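Local coordinates for protein KauB (Pseudomonas aeruginosa PAO1, PDB 6B4R) that probably oxidises a broad range of aldehydes, aminoaldehydes among them, to the corresponding acids with NAD(P)+ as the electron acceptor, at residues E19-V24 / Y28-S33; E96-L101 / I119-A124; L178-A183 / L481-K486; T347-T352 / E401-V406. All blocks are in the same frame, centred on the assembly; numbering follows the deposited sequence.

One enzyme illustrates how the chemistry of a contact follows its place in the fold. Interactions 2 and 3 are buried and wholly apolar across their segments, aliphatic in the former and proline on phenylalanine in the latter; both involve helix 170-183, which supplies one segment of interaction 3 and touches Val121 of interaction 2. Interactions 1 and 4 are only partly buried and use polar bonds: a hairpin with paired backbones and stacked side chains at residues 19-24 with 28-33, a single weak hydrogen bond from a glutamine amide at 347-352 with 401-406. Interactions 3 and 4 lie on opposite sides of the chain's centre, their centres about 31 Å apart.

Interaction 1. Residues E19-V24 / Y28-S33; sequences EGRAFV and YSNAAS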
loop_
_atom_site.group_PDB
_atom_site.type_symbol
_atom_site.label_atom_id
_atom_site.label_comp_id
_atom_site.label_asym_id
_atom_site.label_seq_id
_atom_site.Cartn_x
_atom_site.Cartn_y
_atom_site.Cartn_z
ATOM N N GLU A 19 -6.477 -43.989 2.524
ATOM C CA GLU A 19 -5.074 -43.956 2.915
ATOM C C GLU A 19 -4.937 -43.445 4.349
ATOM O O GLU A 19 -5.596 -42.480 4.736
ATOM C CB GLU A 19 -4.283 -43.065 1.956
ATOM C CG GLU A 19 -2.797 -42.979 2.262
ATOM C CD GLU A 19 -2.083 -44.301 2.062
ATOM O OE1 GLU A 19 -2.115 -44.833 0.931
ATOM O OE2 GLU A 19 -1.492 -44.810 3.039
ATOM N N GLY A 20 -4.083 -44.092 5.134
ATOM C CA GLY A 20 -3.928 -43.737 6.534
ATOM C C GLY A 20 -2.495 -43.476 6.954
ATOM O O GLY A 20 -2.230 -43.165 8.116
ATOM N N ARG A 21 -1.567 -43.596 6.012
ATOM C CA ARG A 21 -0.153 -43.408 6.315
ATOM C C ARG A 21 0.238 -41.937 6.317
ATOM O O ARG A 21 -0.471 -41.097 5.768
ATOM C CB ARG A 21 0.718 -44.178 5.321
ATOM C CG ARG A 21 0.682 -45.684 5.509
ATOM C CD ARG A 21 1.466 -46.388 4.415
ATOM N NE ARG A 21 0.936 -46.077 3.091
ATOM C CZ ARG A 21 1.441 -46.544 1.955
ATOM N NH1 ARG A 21 2.495 -47.347 1.977
ATOM N NH2 ARG A 21 0.892 -46.205 0.796
ATOM N N ALA A 22 1.364 -41.633 6.951
ATOM C CA ALA A 22 1.921 -40.289 6.917
ATOM C C ALA A 22 2.506 -40.022 5.536
ATOM O O ALA A 22 2.761 -40.953 4.776
ATOM C CB ALA A 22 2.990 -40.134 7.983
ATOM N N PHE A 23 2.711 -38.751 5.213
ATOM C CA PHE A 23 3.288 -38.375 3.929
ATOM C C PHE A 23 4.522 -37.514 4.151
ATOM O O PHE A 23 4.413 -36.319 4.426
ATOM C CB PHE A 23 2.264 -37.619 3.082
ATOM C CG PHE A 23 2.661 -37.461 1.640
ATOM C CD1 PHE A 23 2.300 -38.416 0.700
ATOM C CD2 PHE A 23 3.385 -36.355 1.220
ATOM C CE1 PHE A 23 2.657 -38.272 -0.628
ATOM C CE2 PHE A 23 3.743 -36.205 -0.106
ATOM C CZ PHE A 23 3.379 -37.165 -1.032
ATOM N N VAL A 24 5.694 -38.128 4.042
ATOM C CA VAL A 24 6.949 -37.418 4.259
ATOM C C VAL A 24 7.880 -37.554 3.058
ATOM O O VAL A 24 8.108 -38.657 2.563
ATOM C CB VAL A 24 7.674 -37.926 5.522
ATOM C CG1 VAL A 24 8.947 -37.127 5.764
ATOM C CG2 VAL A 24 6.754 -37.848 6.730
ATOM N N TYR A 28 4.399 -41.912 0.907
ATOM C CA TYR A 28 3.620 -42.397 2.038
ATOM C C TYR A 28 4.444 -43.380 2.867
ATOM O O TYR A 28 5.165 -44.213 2.320
ATOM C CB TYR A 28 2.322 -43.059 1.567
ATOM C CG TYR A 28 1.234 -42.078 1.200
ATOM C CD1 TYR A 28 0.626 -41.296 2.175
ATOM C CD2 TYR A 28 0.811 -41.935 -0.116
ATOM C CE1 TYR A 28 -0.366 -40.394 1.850
ATOM C CE2 TYR A 28 -0.184 -41.036 -0.452
ATOM C CZ TYR A 28 -0.770 -40.269 0.537
ATOM O OH TYR A 28 -1.761 -39.371 0.212
ATOM N N SER A 29 4.335 -43.279 4.188
ATOM C CA SER A 29 5.059 -44.180 5.077
ATOM C C SER A 29 4.394 -44.287 6.446
ATOM O O SER A 29 3.679 -43.382 6.876
ATOM C CB SER A 29 6.512 -43.724 5.236
ATOM O OG SER A 29 6.582 -42.418 5.782
ATOM N N ASN A 30 4.637 -45.399 7.129
ATOM C CA ASN A 30 4.118 -45.587 8.477
ATOM C C ASN A 30 4.873 -44.714 9.466
ATOM O O ASN A 30 5.836 -44.036 9.103
ATOM C CB ASN A 30 4.245 -47.051 8.898
ATOM C CG ASN A 30 3.623 -48.005 7.897
ATOM O OD1 ASN A 30 2.510 -47.782 7.415
ATOM N ND2 ASN A 30 4.342 -49.074 7.575
ATOM N N ALA A 31 4.436 -44.727 10.720
ATOM C CA ALA A 31 5.205 -44.089 11.777
ATOM C C ALA A 31 6.449 -44.933 12.036
ATOM O O ALA A 31 6.454 -46.134 11.761
ATOM C CB ALA A 31 4.370 -43.952 13.036
ATOM N N ALA A 32 7.505 -44.300 12.543
ATOM C CA ALA A 32 8.762 -44.993 12.812
ATOM C C ALA A 32 8.549 -46.165 13.765
ATOM O O ALA A 32 9.162 -47.222 13.616
ATOM C CB ALA A 32 9.790 -44.028 13.380
ATOM N N SER A 33 7.666 -45.968 14.737
ATOM C CA SER A 33 7.332 -47.009 15.698
ATOM C C SER A 33 6.398 -48.035 15.069
ATOM O O SER A 33 6.303 -49.170 15.536
ATOM C CB SER A 33 6.667 -46.394 16.928
ATOM O OG SER A 33 5.440 -45.780 16.579
#
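Tyr28 is sandwiched between Glu19 and Phe23, and much of the side-chain contact is built around its ring. Over one face lies the chain of Glu19: CG sits 3.8 Å from the centroid of the Tyr28 ring in a CH-pi contact, and the carboxylate is stacked on it with the planes 17° apart. Against the opposite face Phe23 turns its edge, a T-shaped pair with planes at 78° and Phe23 CD1 3.5 Å from Tyr28 CE1. Arg21 runs beside this stack. Bent at chi3 (-59°), it lays its guanidinium over Tyr28 CB and gives NE to Glu19 OE2 at 2.7 Å, a salt bridge on the syn side but tilted well out of the carboxylate plane. The same oxygen takes Arg21 N on its anti lone pair, and the two bonds fix the carboxylate over the tyrosine. The backbones pair as an antiparallel hairpin: Ser29 N donates to Ala22 O at 2.9 Å, while the return bond, Ala22 N to Ser29 O, is weak. Strands 22-24 and 27-29 rest on helix 198-210, where Phe23 packs on Ala204 and Val208 and Tyr28 OH bonds to Ile201 O, while Val24 meets Val65 of helix 56-72.

Interaction 2. Residues E96-L101 / I119-A124; sequences ENAEEL and IDVASA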
loop_
_atom_site.group_PDB
_atom_site.type_symbol
_atom_site.label_atom_id
_atom_site.label_comp_id
_atom_site.label_asym_id
_atom_site.label_seq_id
_atom_site.Cartn_x
_atom_site.Cartn_y
_atom_site.Cartn_z
ATOM N N GLU A 96 -10.919 -31.545 -8.956
ATOM C CA GLU A 96 -11.050 -32.767 -9.745
ATOM C C GLU A 96 -11.277 -33.982 -8.856
ATOM O O GLU A 96 -11.672 -35.046 -9.332
ATOM C CB GLU A 96 -9.828 -32.985 -10.643
ATOM C CG GLU A 96 -9.659 -31.924 -11.721
ATOM C CD GLU A 96 -9.044 -32.473 -12.996
ATOM O OE1 GLU A 96 -9.809 -32.946 -13.864
ATOM O OE2 GLU A 96 -7.801 -32.434 -13.128
ATOM N N ASN A 97 -11.020 -33.816 -7.562
ATOM C CA ASN A 97 -11.228 -34.882 -6.588
ATOM C C ASN A 97 -12.179 -34.429 -5.491
ATOM O O ASN A 97 -12.103 -34.893 -4.352
ATOM C CB ASN A 97 -9.893 -35.326 -5.986
ATOM C CG ASN A 97 -8.990 -35.990 -7.005
ATOM O OD1 ASN A 97 -9.065 -37.198 -7.223
ATOM N ND2 ASN A 97 -8.135 -35.201 -7.642
ATOM N N ALA A 98 -13.081 -33.521 -5.852
ATOM C CA ALA A 98 -13.979 -32.886 -4.893
ATOM C C ALA A 98 -14.908 -33.878 -4.204
ATOM O O ALA A 98 -15.137 -33.784 -3.000
ATOM C CB ALA A 98 -14.787 -31.789 -5.573
ATOM N N GLU A 99 -15.436 -34.826 -4.968
ATOM C CA GLU A 99 -16.379 -35.799 -4.426
ATOM C C GLU A 99 -15.721 -36.746 -3.421
ATOM O O GLU A 99 -16.313 -37.077 -2.394
ATOM C CB GLU A 99 -17.048 -36.582 -5.559
ATOM C CG GLU A 99 -17.995 -35.737 -6.409
ATOM C CD GLU A 99 -18.366 -36.405 -7.722
ATOM O OE1 GLU A 99 -17.448 -36.762 -8.490
ATOM O OE2 GLU A 99 -19.576 -36.572 -7.983
ATOM N N GLU A 100 -14.495 -37.168 -3.715
ATOM C CA GLU A 100 -13.761 -38.055 -2.817
ATOM C C GLU A 100 -13.340 -37.335 -1.535
ATOM O O GLU A 100 -13.492 -37.871 -0.436
ATOM C CB GLU A 100 -12.533 -38.642 -3.517
ATOM C CG GLU A 100 -11.729 -39.609 -2.655
ATOM C CD GLU A 100 -10.394 -39.983 -3.277
ATOM O OE1 GLU A 100 -10.142 -39.586 -4.435
ATOM O OE2 GLU A 100 -9.595 -40.672 -2.604
ATOM N N LEU A 101 -12.806 -36.125 -1.683
ATOM C CA LEU A 101 -12.375 -35.330 -0.536
ATOM C C LEU A 101 -13.546 -34.997 0.381
ATOM O O LEU A 101 -13.416 -35.023 1.605
ATOM C CB LEU A 101 -11.689 -34.041 -0.994
ATOM C CG LEU A 101 -10.330 -34.180 -1.681
ATOM C CD1 LEU A 101 -9.874 -32.843 -2.243
ATOM C CD2 LEU A 101 -9.302 -34.732 -0.712
ATOM N N ILE A 119 -19.461 -26.413 0.098
ATOM C CA ILE A 119 -18.850 -25.361 0.904
ATOM C C ILE A 119 -17.364 -25.609 1.149
ATOM O O ILE A 119 -16.517 -24.878 0.642
ATOM C CB ILE A 119 -19.574 -25.179 2.255
ATOM C CG1 ILE A 119 -21.056 -24.878 2.028
ATOM C CG2 ILE A 119 -18.926 -24.067 3.062
ATOM C CD1 ILE A 119 -21.830 -24.628 3.299
ATOM N N ASP A 120 -17.056 -26.646 1.921
ATOM C CA ASP A 120 -15.683 -26.935 2.331
ATOM C C ASP A 120 -14.687 -27.072 1.177
ATOM O O ASP A 120 -13.749 -26.282 1.074
ATOM C CB ASP A 120 -15.645 -28.180 3.214
ATOM C CG ASP A 120 -16.378 -27.981 4.525
ATOM O OD1 ASP A 120 -15.713 -27.660 5.531
ATOM O OD2 ASP A 120 -17.618 -28.133 4.546
ATOM N N VAL A 121 -14.891 -28.070 0.319
ATOM C CA VAL A 121 -13.976 -28.318 -0.794
ATOM C C VAL A 121 -13.908 -27.128 -1.757
ATOM O O VAL A 121 -12.822 -26.708 -2.164
ATOM C CB VAL A 121 -14.345 -29.605 -1.566
ATOM C CG1 VAL A 121 -13.522 -29.721 -2.839
ATOM C CG2 VAL A 121 -14.140 -30.828 -0.686
ATOM N N ALA A 122 -15.067 -26.577 -2.098
ATOM C CA ALA A 122 -15.128 -25.427 -2.997
ATOM C C ALA A 122 -14.383 -24.220 -2.427
ATOM O O ALA A 122 -13.646 -23.544 -3.145
ATOM C CB ALA A 122 -16.575 -25.068 -3.308
ATOM N N SER A 123 -14.567 -23.962 -1.135
ATOM C CA SER A 123 -13.893 -22.845 -0.475
ATOM C C SER A 123 -12.402 -23.108 -0.311
ATOM O O SER A 123 -11.588 -22.197 -0.452
ATOM C CB SER A 123 -14.514 -22.560 0.895
ATOM O OG SER A 123 -15.888 -22.240 0.780
ATOM N N ALA A 124 -12.052 -24.354 -0.005
ATOM C CA ALA A 124 -10.658 -24.730 0.198
ATOM C C ALA A 124 -9.868 -24.597 -1.098
ATOM O O ALA A 124 -8.739 -24.107 -1.101
ATOM C CB ALA A 124 -10.560 -26.146 0.746
#
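Ala98 and Val121 bring helices 98-109 and 113-133 to their nearest backbone approach within the two segments, CA to CA 6.1 Å, and no hydrogen bond crosses between them. The close approach is consistent with the small side chains, a methyl and a short branched chain. The side chain of Val121 points toward the facing helix, and its two branches divide the work. CG1, anti to the backbone N (chi1 171°), meets Ala98 CB at 3.7 Å. CG2 leans the other way, lying 3.9 Å from Ala98 O and 4.1 Å from Leu101 CB. The fork thus spans one turn of the facing helix, from Ala98 to Leu101, and leucine contributes the root of its side chain instead of its branched end. The helix of Val121 has a wider pi-type turn at 119-121, which includes the valine; just after it Ser123 bonds back to Ile119 O, which receives both Ser123 N at 2.8 Å and Ser123 OG at 2.7 Å, the hydroxyl approaching from above the carbonyl plane. Ile119 itself lines the pocket of the bound polyether. The pair of helices is closed in by two others: Leu101 also packs on Arg202 and Ile203 of helix 198-210, with Glu100 salt-bridged to Arg202, while Val121 and Ala124 settle against Leu171 of helix 170-183.

Interaction 3. Residues L178-A183 / L481-K486; sequences LGPALA and LHAFDK. With EDO (1,2-ethanediol), chain F.
The Phe484 ring carries Pro180 on one face, with Pro180 CB 4.2 Å from the ring centroid and only 8° off its normal, a CH-pi contact over the middle of the ring. Ala183, one turn further along the same helix, reaches the ring obliquely, its CB 3.7 Å from Phe484 CE1. A second flat group, the imidazole of His482, bears on one face a bound 1,2-ethanediol, probably left from crystallisation, whose C1 lies toward the rim. With CG of Phe484 anti to the carbonyl carbon (chi1 -68°), the ring is turned back to face Pro180. Ala483 extends the apolar patch: its CB meets Pro180 CG at 3.9 Å, so the pyrrolidine fills the angle between the methyl group and the ring.

Pro180 lies where helix 170-183 is kinked, its nitrogen having no bond to the preceding turn. That helix is the crossover of a beta-alpha-beta unit linking the parallel neighbours 149-164 and 187-191, part of the Rossmann-like cofactor domain expected of aldehyde dehydrogenases. Residues 481-486 precede strand 488-496, antiparallel to 149-164, so the contact joins the crossover helix to the turn-like segment that leads into a strand of the same sheet. Their backbone bonds reach three residues back, as from Lys486 N to Ala483 O at 3.2 Å. At the far side from the helix, Leu481 N donates to O1 of the diol at 2.9 Å, and His482 NE2 is hydrogen-bonded to an acidic side chain of a neighbouring subunit.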
loop_
_atom_site.group_PDB
_atom_site.type_symbol
_atom_site.label_atom_id
_atom_site.label_comp_id
_atom_site.label_asym_id
_atom_site.label_seq_id
_atom_site.Cartn_x
_atom_site.Cartn_y
_atom_site.Cartn_z
ATOM N N LEU A 178 -2.015 -23.536 4.322
ATOM C CA LEU A 178 -1.187 -23.988 3.202
ATOM C C LEU A 178 -1.081 -22.966 2.077
ATOM O O LEU A 178 -0.030 -22.835 1.450
ATOM C CB LEU A 178 -1.721 -25.305 2.638
ATOM C CG LEU A 178 -1.433 -26.556 3.461
ATOM C CD1 LEU A 178 -2.145 -27.755 2.859
ATOM C CD2 LEU A 178 0.065 -26.788 3.525
ATOM N N GLY A 179 -2.177 -22.258 1.823
ATOM C CA GLY A 179 -2.222 -21.244 0.784
ATOM C C GLY A 179 -1.098 -20.230 0.877
ATOM O O GLY A 179 -0.179 -20.253 0.064
ATOM N N PRO A 180 -1.163 -19.334 1.874
ATOM C CA PRO A 180 -0.143 -18.295 2.061
ATOM C C PRO A 180 1.240 -18.852 2.404
ATOM O O PRO A 180 2.242 -18.263 1.999
ATOM C CB PRO A 180 -0.689 -17.470 3.235
ATOM C CG PRO A 180 -1.645 -18.380 3.939
ATOM C CD PRO A 180 -2.254 -19.217 2.856
ATOM N N ALA A 181 1.297 -19.960 3.133
ATOM C CA ALA A 181 2.580 -20.530 3.540
ATOM C C ALA A 181 3.378 -21.067 2.351
ATOM O O ALA A 181 4.567 -20.774 2.208
ATOM C CB ALA A 181 2.379 -21.620 4.592
ATOM N N LEU A 182 2.723 -21.854 1.501
ATOM C CA LEU A 182 3.378 -22.397 0.312
ATOM C C LEU A 182 3.598 -21.314 -0.742
ATOM O O LEU A 182 4.571 -21.366 -1.494
ATOM C CB LEU A 182 2.575 -23.561 -0.279
ATOM C CG LEU A 182 2.468 -24.832 0.567
ATOM C CD1 LEU A 182 1.420 -25.772 -0.007
ATOM C CD2 LEU A 182 3.816 -25.531 0.673
ATOM N N ALA A 183 2.699 -20.333 -0.785
ATOM C CA ALA A 183 2.811 -19.232 -1.737
ATOM C C ALA A 183 4.066 -18.401 -1.491
ATOM O O ALA A 183 4.667 -17.877 -2.431
ATOM C CB ALA A 183 1.577 -18.349 -1.676
ATOM N N LEU A 481 -4.363 -10.629 2.197
ATOM C CA LEU A 481 -2.919 -10.568 1.992
ATOM C C LEU A 481 -2.186 -10.502 3.330
ATOM O O LEU A 481 -0.969 -10.683 3.393
ATOM C CB LEU A 481 -2.533 -9.375 1.113
ATOM C CG LEU A 481 -3.252 -9.220 -0.229
ATOM C CD1 LEU A 481 -2.846 -7.920 -0.899
ATOM C CD2 LEU A 481 -2.965 -10.401 -1.140
ATOM N N HIS A 482 -2.938 -10.247 4.397
ATOM C CA HIS A 482 -2.375 -10.180 5.742
ATOM C C HIS A 482 -1.881 -11.545 6.217
ATOM O O HIS A 482 -0.981 -11.631 7.054
ATOM C CB HIS A 482 -3.399 -9.616 6.729
ATOM C CG HIS A 482 -3.693 -8.162 6.530
ATOM N ND1 HIS A 482 -2.716 -7.191 6.583
ATOM C CD2 HIS A 482 -4.856 -7.511 6.287
ATOM C CE1 HIS A 482 -3.261 -6.007 6.372
ATOM N NE2 HIS A 482 -4.559 -6.173 6.189
ATOM N N ALA A 483 -2.473 -12.608 5.678
ATOM C CA ALA A 483 -2.096 -13.967 6.045
ATOM C C ALA A 483 -0.641 -14.263 5.691
ATOM O O ALA A 483 0.037 -15.012 6.394
ATOM C CB ALA A 483 -3.024 -14.974 5.379
ATOM N N PHE A 484 -0.165 -13.656 4.605
ATOM C CA PHE A 484 1.200 -13.870 4.124
ATOM C C PHE A 484 2.260 -13.411 5.128
ATOM O O PHE A 484 3.367 -13.951 5.162
ATOM C CB PHE A 484 1.422 -13.143 2.794
ATOM C CG PHE A 484 0.638 -13.713 1.644
ATOM C CD1 PHE A 484 1.245 -14.557 0.728
ATOM C CD2 PHE A 484 -0.698 -13.394 1.467
ATOM C CE1 PHE A 484 0.534 -15.078 -0.335
ATOM C CE2 PHE A 484 -1.416 -13.914 0.406
ATOM C CZ PHE A 484 -0.797 -14.757 -0.497
ATOM N N ASP A 485 1.915 -12.413 5.940
ATOM C CA ASP A 485 2.860 -11.829 6.886
ATOM C C ASP A 485 3.268 -12.805 7.987
ATOM O O ASP A 485 4.310 -12.637 8.622
ATOM C CB ASP A 485 2.283 -10.556 7.510
ATOM C CG ASP A 485 2.008 -9.471 6.482
ATOM O OD1 ASP A 485 2.594 -9.526 5.378
ATOM O OD2 ASP A 485 1.208 -8.561 6.786
ATOM N N LYS A 486 2.443 -13.823 8.212
ATOM C CA LYS A 486 2.713 -14.812 9.247
ATOM C C LYS A 486 3.793 -15.798 8.817
ATOM O O LYS A 486 4.302 -16.568 9.634
ATOM C CB LYS A 486 1.436 -15.570 9.608
ATOM C CG LYS A 486 0.318 -14.683 10.115
ATOM C CD LYS A 486 -0.862 -15.505 10.599
ATOM C CE LYS A 486 -1.400 -16.404 9.500
ATOM N NZ LYS A 486 -2.545 -17.230 9.974
HETATM C C1 EDO F . -4.262 -7.045 3.113
HETATM O O1 EDO F . -5.176 -7.820 2.331
HETATM C C2 EDO F . -3.383 -6.163 2.235
HETATM O O2 EDO F . -2.305 -5.640 3.023
#

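Interaction 4. Residues T347-T352 / E401-V406; sequences TQQMNT and EIFGPV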
loop_
_atom_site.group_PDB
_atom_site.type_symbol
_atom_site.label_atom_id
_atom_site.label_comp_id
_atom_site.label_asym_id
_atom_site.label_seq_id
_atom_site.Cartn_x
_atom_site.Cartn_y
_atom_site.Cartn_z
ATOM N N THR A 347 -17.929 -39.217 20.572
ATOM C CA THR A 347 -18.687 -39.423 21.803
ATOM C C THR A 347 -18.307 -38.396 22.870
ATOM O O THR A 347 -19.172 -37.859 23.566
ATOM C CB THR A 347 -18.482 -40.850 22.359
ATOM O OG1 THR A 347 -18.970 -41.808 21.412
ATOM C CG2 THR A 347 -19.223 -41.028 23.677
ATOM N N GLN A 348 -17.010 -38.124 22.982
ATOM C CA GLN A 348 -16.493 -37.168 23.957
ATOM C C GLN A 348 -17.075 -35.771 23.753
ATOM O O GLN A 348 -17.460 -35.101 24.712
ATOM C CB GLN A 348 -14.968 -37.106 23.880
ATOM C CG GLN A 348 -14.340 -36.094 24.824
ATOM C CD GLN A 348 -12.843 -35.959 24.623
ATOM O OE1 GLN A 348 -12.268 -36.571 23.722
ATOM N NE2 GLN A 348 -12.203 -35.153 25.463
ATOM N N GLN A 349 -17.130 -35.337 22.498
ATOM C CA GLN A 349 -17.680 -34.031 22.168
ATOM C C GLN A 349 -19.170 -33.994 22.482
ATOM O O GLN A 349 -19.686 -32.985 22.967
ATOM C CB GLN A 349 -17.441 -33.702 20.692
ATOM C CG GLN A 349 -17.887 -32.307 20.281
ATOM C CD GLN A 349 -17.040 -31.211 20.905
ATOM O OE1 GLN A 349 -15.860 -31.414 21.201
ATOM N NE2 GLN A 349 -17.640 -30.044 21.112
ATOM N N MET A 350 -19.852 -35.104 22.211
ATOM C CA MET A 350 -21.280 -35.215 22.488
ATOM C C MET A 350 -21.567 -35.082 23.979
ATOM O O MET A 350 -22.473 -34.350 24.382
ATOM C CB MET A 350 -21.826 -36.546 21.971
ATOM C CG MET A 350 -23.332 -36.685 22.121
ATOM S SD MET A 350 -23.936 -38.340 21.743
ATOM C CE MET A 350 -23.068 -39.308 22.974
ATOM N N ASN A 351 -20.790 -35.794 24.791
ATOM C CA ASN A 351 -20.944 -35.749 26.243
ATOM C C ASN A 351 -20.699 -34.354 26.797
ATOM O O ASN A 351 -21.372 -33.919 27.730
ATOM C CB ASN A 351 -20.001 -36.748 26.917
ATOM C CG ASN A 351 -20.350 -38.185 26.593
ATOM O OD1 ASN A 351 -21.509 -38.511 26.340
ATOM N ND2 ASN A 351 -19.346 -39.054 26.599
ATOM N N THR A 352 -19.729 -33.659 26.216
ATOM C CA THR A 352 -19.429 -32.290 26.605
ATOM C C THR A 352 -20.611 -31.373 26.295
ATOM O O THR A 352 -21.011 -30.558 27.129
ATOM C CB THR A 352 -18.163 -31.780 25.898
ATOM O OG1 THR A 352 -17.026 -32.507 26.380
ATOM C CG2 THR A 352 -17.958 -30.296 26.159
ATOM N N GLU A 401 -17.171 -21.497 25.861
ATOM C CA GLU A 401 -17.398 -22.019 24.521
ATOM C C GLU A 401 -17.906 -23.449 24.615
ATOM O O GLU A 401 -17.302 -24.289 25.281
ATOM C CB GLU A 401 -16.118 -21.965 23.685
ATOM C CG GLU A 401 -16.330 -22.345 22.227
ATOM C CD GLU A 401 -15.056 -22.284 21.406
ATOM O OE1 GLU A 401 -13.983 -22.666 21.925
ATOM O OE2 GLU A 401 -15.129 -21.850 20.237
ATOM N N ILE A 402 -19.023 -23.714 23.945
ATOM C CA ILE A 402 -19.667 -25.023 23.994
ATOM C C ILE A 402 -19.223 -25.913 22.835
ATOM O O ILE A 402 -19.024 -27.117 23.007
ATOM C CB ILE A 402 -21.204 -24.879 23.968
ATOM C CG1 ILE A 402 -21.678 -24.009 25.131
ATOM C CG2 ILE A 402 -21.878 -26.242 24.006
ATOM C CD1 ILE A 402 -23.167 -23.763 25.133
ATOM N N PHE A 403 -19.062 -25.303 21.662
ATOM C CA PHE A 403 -18.735 -26.016 20.426
ATOM C C PHE A 403 -19.778 -27.083 20.102
ATOM O O PHE A 403 -19.449 -28.204 19.714
ATOM C CB PHE A 403 -17.324 -26.612 20.474
ATOM C CG PHE A 403 -16.509 -26.331 19.243
ATOM C CD1 PHE A 403 -16.004 -25.061 19.004
ATOM C CD2 PHE A 403 -16.247 -27.334 18.323
ATOM C CE1 PHE A 403 -15.254 -24.797 17.868
ATOM C CE2 PHE A 403 -15.498 -27.076 17.186
ATOM C CZ PHE A 403 -15.001 -25.806 16.957
ATOM N N GLY A 404 -21.040 -26.711 20.281
ATOM C CA GLY A 404 -22.172 -27.540 19.917
ATOM C C GLY A 404 -23.322 -26.614 19.574
ATOM O O GLY A 404 -23.222 -25.406 19.783
ATOM N N PRO A 405 -24.424 -27.170 19.053
ATOM C CA PRO A 405 -25.562 -26.354 18.613
ATOM C C PRO A 405 -26.417 -25.864 19.782
ATOM O O PRO A 405 -27.600 -26.196 19.858
ATOM C CB PRO A 405 -26.362 -27.328 17.752
ATOM C CG PRO A 405 -26.101 -28.655 18.374
ATOM C CD PRO A 405 -24.676 -28.609 18.875
ATOM N N VAL A 406 -25.823 -25.085 20.680
ATOM C CA VAL A 406 -26.541 -24.577 21.844
ATOM C C VAL A 406 -26.508 -23.055 21.876
ATOM O O VAL A 406 -25.442 -22.456 21.996
ATOM C CB VAL A 406 -25.944 -25.107 23.158
ATOM C CG1 VAL A 406 -26.801 -24.675 24.340
ATOM C CG2 VAL A 406 -25.813 -26.620 23.112
#
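Gln349 spans the gap to Phe403 from helix 347-362, which begins at Thr347, and the segment illustrates how a single side chain can tie a helix to a loop. At Gln348 the carbonyl is gripped twice, by Thr352 N and by Thr352 OG1, both at 3.1 Å from Gln348 O and arriving from opposite faces of its plane; the side chain of Gln348 touches Lys195, a residue of the potassium site. Gln349 comes next and carries the contact. Its CG stands anti to the backbone N (chi1 -175°) and the chain then bends at chi2, which brings the amide across to the loop. NE2 gives a weak hydrogen bond to Phe403 O at 2.9 Å, bent to 126° at the hydrogen, and also lies 3.5 Å from Phe403 CB, near the ring plane at its edge; amide and ring planes stand 73° apart. The carbonyl of the preceding loop residue is a more distant neighbour, with Ile402 O 3.8 Å from Gln349 NE2. Met350 faces Val383 of strand 382-389.

Phe403 offers its carbonyl from a left-handed backbone conformation, and its ring meets Trp167 nearly at right angles, with Glu401 OE2 in plane at its edge. Beyond it, Pro405 centres an inverse gamma turn leading into strand 406-412. The loop carries the Glu-Ile-Phe-Gly-Pro sequence, a motif that in related aldehyde dehydrogenases lies beside the nicotinamide ribose of the cofactor.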